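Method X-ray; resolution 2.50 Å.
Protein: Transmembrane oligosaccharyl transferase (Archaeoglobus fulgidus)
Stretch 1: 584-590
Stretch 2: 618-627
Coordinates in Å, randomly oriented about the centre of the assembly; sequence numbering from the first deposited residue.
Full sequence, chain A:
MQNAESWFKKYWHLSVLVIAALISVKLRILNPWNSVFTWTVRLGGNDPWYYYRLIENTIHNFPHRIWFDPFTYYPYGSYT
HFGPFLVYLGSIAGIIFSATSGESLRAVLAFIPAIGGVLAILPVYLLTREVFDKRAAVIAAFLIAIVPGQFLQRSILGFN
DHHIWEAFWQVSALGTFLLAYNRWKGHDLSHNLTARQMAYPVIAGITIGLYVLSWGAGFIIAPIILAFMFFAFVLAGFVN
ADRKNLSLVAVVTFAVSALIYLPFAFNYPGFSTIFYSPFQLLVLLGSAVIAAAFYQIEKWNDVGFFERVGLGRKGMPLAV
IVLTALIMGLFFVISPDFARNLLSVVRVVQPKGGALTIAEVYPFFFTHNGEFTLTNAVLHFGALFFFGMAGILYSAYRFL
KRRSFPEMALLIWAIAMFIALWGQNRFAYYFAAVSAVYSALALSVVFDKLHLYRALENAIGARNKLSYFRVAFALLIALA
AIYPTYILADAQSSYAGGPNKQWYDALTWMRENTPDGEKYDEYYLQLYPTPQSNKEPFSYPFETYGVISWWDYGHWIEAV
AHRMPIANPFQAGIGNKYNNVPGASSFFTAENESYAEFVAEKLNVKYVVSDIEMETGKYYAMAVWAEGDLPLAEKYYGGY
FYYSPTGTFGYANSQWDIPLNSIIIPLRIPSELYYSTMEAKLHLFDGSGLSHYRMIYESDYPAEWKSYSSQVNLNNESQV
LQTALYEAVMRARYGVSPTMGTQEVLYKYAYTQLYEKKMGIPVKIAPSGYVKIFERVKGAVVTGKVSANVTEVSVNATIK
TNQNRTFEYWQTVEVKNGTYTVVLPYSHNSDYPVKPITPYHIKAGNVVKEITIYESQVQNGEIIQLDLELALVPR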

# COMPACT_ATOMS: atom_id res chain seq x y z
N ALA A 584 -11.48 5.55 11.06
CA ALA A 584 -12.29 4.86 10.07
C ALA A 584 -12.99 3.59 10.59
O ALA A 584 -14.15 3.36 10.29
CB ALA A 584 -11.47 4.55 8.82
N SER A 585 -12.30 2.78 11.38
CA SER A 585 -12.89 1.51 11.81
C SER A 585 -14.01 1.75 12.82
O SER A 585 -14.99 1.02 12.86
CB SER A 585 -11.83 0.55 12.37
OG SER A 585 -11.35 0.97 13.63
N SER A 586 -13.88 2.79 13.62
CA SER A 586 -14.86 3.04 14.68
C SER A 586 -16.06 3.76 14.09
O SER A 586 -17.16 3.74 14.66
CB SER A 586 -14.23 3.86 15.82
OG SER A 586 -13.43 4.89 15.29
N PHE A 587 -15.87 4.41 12.95
CA PHE A 587 -17.00 5.00 12.26
C PHE A 587 -17.82 3.88 11.58
O PHE A 587 -19.01 3.71 11.87
CB PHE A 587 -16.56 6.10 11.30
CG PHE A 587 -17.70 6.72 10.54
CD1 PHE A 587 -18.47 7.72 11.11
CD2 PHE A 587 -18.02 6.30 9.25
CE1 PHE A 587 -19.54 8.29 10.42
CE2 PHE A 587 -19.09 6.87 8.54
CZ PHE A 587 -19.85 7.86 9.13
N PHE A 588 -17.19 3.10 10.71
CA PHE A 588 -17.93 2.12 9.88
C PHE A 588 -18.47 0.89 10.59
O PHE A 588 -19.41 0.26 10.09
CB PHE A 588 -17.12 1.70 8.64
CG PHE A 588 -16.85 2.83 7.69
CD1 PHE A 588 -17.86 3.31 6.86
CD2 PHE A 588 -15.60 3.44 7.65
CE1 PHE A 588 -17.62 4.39 5.98
CE2 PHE A 588 -15.34 4.52 6.78
CZ PHE A 588 -16.35 4.99 5.94
N THR A 589 -17.91 0.54 11.75
CA THR A 589 -18.45 -0.59 12.49
C THR A 589 -19.30 -0.14 13.66
O THR A 589 -19.67 -0.94 14.53
CB THR A 589 -17.37 -1.50 13.06
OG1 THR A 589 -16.69 -0.78 14.09
CG2 THR A 589 -16.38 -1.95 11.97
N ALA A 590 -19.58 1.16 13.71
CA ALA A 590 -20.37 1.73 14.79
C ALA A 590 -21.79 1.18 14.69
O ALA A 590 -22.40 1.18 13.61
CB ALA A 590 -20.37 3.24 14.73
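Stretch 2, residues 618-627: KYYAMAVWAE

Stretch 2 is helical from Tyr 619 to Glu 627 and lies across the short helix 584-588 at a signed crossing angle of -110°, so the two chain directions are closer to perpendicular than to antiparallel. The axes approach to 8.3 Å, and the backbones are tightest where small residues meet: the CA atoms of Ser 585 and Ala 626 are 5.0 Å apart, whereas those of Thr 589 and Ala 623 are 6.4 Å apart.

Ser 585 and Thr 589, one helical turn apart, make most of the surface on which stretch 2 rests, with Phe 588 adding most of the remainder; all three point their CA-to-CB bonds toward it. Ser 585 takes the p rotamer, and its OG lies 3.4 Å from Ala 626 CA, while its CB sits 3.5 Å from Met 622 O. No hydrogen bond crosses the interface. Met 622 O already accepts from Ala 626 N at 2.9 Å within its own helix, and Ser 585 OG finds a partner elsewhere in the structure. Across this contact Ser 585 makes packing contacts alone.

Thr 589 is the first residue to leave helical phi/psi, at -102/9, yet its N still reaches back to Ser 585 O at 3.2 Å. Its p rotamer (chi1 68°) brings OG1 to the same carbonyl, the bond from Thr 589 OG1 to Ser 585 O measuring 2.8 Å. With the hydroxyl so engaged, OG1 still packs 3.3 Å from Ala 626 CB, and the methyl CG2 lies 3.7 Å from Tyr 619 OH. Both branches meet the neighbouring helix, and OG1 does so while bonded to its own helix's carbonyl.

Ala 626 points toward stretch 1 and meets both hydroxyl-bearing residues; its short side chain accompanies the close backbone approach. Ala 623 points away, and its N lies 3.9 Å from Thr 589 CG2.

The longer side chains extend the contact to Phe 588. Met 622 leaves its helix sideways in an m, t, m conformation that carries CE to 4.0 Å from Phe 588 CB. Its SD stands 4.9 Å from the centroid of the Phe 588 ring, in an oblique sulfur-aromatic contact. Phe 588, at chi1 -64° (m), starts toward stretch 2 but its end leads away, so CB makes the close approach. Tyr 619 does the reverse: from a sideways start, its t rotamer brings the ring end nearer, with CE2 4.2 Å from Phe 588 O, which lies at the ring edge. Trp 625 touches the margin through its base, its CB 4.0 Å from Ser 585 CB, while its indole leads away.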

# COMPACT_ATOMS: atom_id res chain seq x y z
N LYS A 618 -13.72 -6.51 2.57
CA LYS A 618 -12.88 -5.82 3.52
C LYS A 618 -13.60 -5.53 4.82
O LYS A 618 -13.00 -4.95 5.73
CB LYS A 618 -12.33 -4.51 2.92
CG LYS A 618 -11.52 -4.66 1.63
CD LYS A 618 -10.93 -3.31 1.23
CE LYS A 618 -9.96 -3.45 0.06
NZ LYS A 618 -9.76 -2.14 -0.66
N TYR A 619 -14.88 -5.89 4.93
CA TYR A 619 -15.60 -5.53 6.15
C TYR A 619 -14.96 -6.18 7.39
O TYR A 619 -14.80 -5.53 8.42
CB TYR A 619 -17.12 -5.81 6.12
CG TYR A 619 -17.74 -5.39 7.44
CD1 TYR A 619 -17.84 -6.29 8.50
CD2 TYR A 619 -18.12 -4.07 7.65
CE1 TYR A 619 -18.35 -5.89 9.73
CE2 TYR A 619 -18.63 -3.65 8.89
CZ TYR A 619 -18.74 -4.58 9.91
OH TYR A 619 -19.24 -4.21 11.14
N TYR A 620 -14.58 -7.44 7.26
CA TYR A 620 -13.96 -8.18 8.36
C TYR A 620 -12.72 -7.44 8.88
O TYR A 620 -12.53 -7.29 10.08
CB TYR A 620 -13.59 -9.57 7.88
CG TYR A 620 -12.91 -10.47 8.90
CD1 TYR A 620 -11.57 -10.82 8.78
CD2 TYR A 620 -13.63 -11.01 9.96
CE1 TYR A 620 -10.97 -11.66 9.70
CE2 TYR A 620 -13.03 -11.85 10.88
CZ TYR A 620 -11.70 -12.17 10.74
OH TYR A 620 -11.10 -13.00 11.65
N ALA A 621 -11.89 -6.98 7.95
CA ALA A 621 -10.71 -6.21 8.29
C ALA A 621 -11.05 -4.97 9.12
O ALA A 621 -10.31 -4.61 10.05
CB ALA A 621 -9.97 -5.82 7.03
N MET A 622 -12.15 -4.29 8.79
CA MET A 622 -12.54 -3.11 9.56
C MET A 622 -12.95 -3.52 10.98
O MET A 622 -12.61 -2.86 11.97
CB MET A 622 -13.66 -2.31 8.86
CG MET A 622 -13.27 -1.78 7.48
SD MET A 622 -14.34 -0.49 6.84
CE MET A 622 -15.86 -1.41 6.55
N ALA A 623 -13.67 -4.64 11.06
CA ALA A 623 -14.08 -5.20 12.34
C ALA A 623 -12.88 -5.56 13.20
O ALA A 623 -12.85 -5.22 14.39
CB ALA A 623 -14.99 -6.41 12.15
N VAL A 624 -11.90 -6.26 12.61
CA VAL A 624 -10.69 -6.63 13.36
C VAL A 624 -10.01 -5.40 13.96
O VAL A 624 -9.79 -5.36 15.16
CB VAL A 624 -9.71 -7.47 12.53
CG1 VAL A 624 -8.44 -7.79 13.35
CG2 VAL A 624 -10.38 -8.76 12.08
N TRP A 625 -9.71 -4.39 13.14
CA TRP A 625 -9.11 -3.16 13.66
C TRP A 625 -9.96 -2.51 14.76
O TRP A 625 -9.42 -2.02 15.76
CB TRP A 625 -8.90 -2.14 12.53
CG TRP A 625 -7.69 -2.37 11.64
CD1 TRP A 625 -7.67 -3.06 10.46
CD2 TRP A 625 -6.36 -1.90 11.86
NE1 TRP A 625 -6.40 -3.04 9.93
CE2 TRP A 625 -5.57 -2.34 10.77
CE3 TRP A 625 -5.74 -1.14 12.87
CZ2 TRP A 625 -4.20 -2.05 10.66
CZ3 TRP A 625 -4.37 -0.86 12.76
CH2 TRP A 625 -3.62 -1.31 11.66
N ALA A 626 -11.27 -2.49 14.55
CA ALA A 626 -12.18 -1.82 15.48
C ALA A 626 -12.20 -2.53 16.82
O ALA A 626 -12.22 -1.89 17.87
CB ALA A 626 -13.62 -1.71 14.90
N GLU A 627 -12.20 -3.86 16.77
CA GLU A 627 -12.40 -4.68 17.96
C GLU A 627 -11.11 -5.03 18.69
O GLU A 627 -11.12 -5.20 19.91
CB GLU A 627 -13.16 -5.97 17.62
CG GLU A 627 -14.54 -5.75 17.01
CD GLU A 627 -15.52 -5.13 17.98
OE1 GLU A 627 -15.28 -5.21 19.19
OE2 GLU A 627 -16.55 -4.57 17.52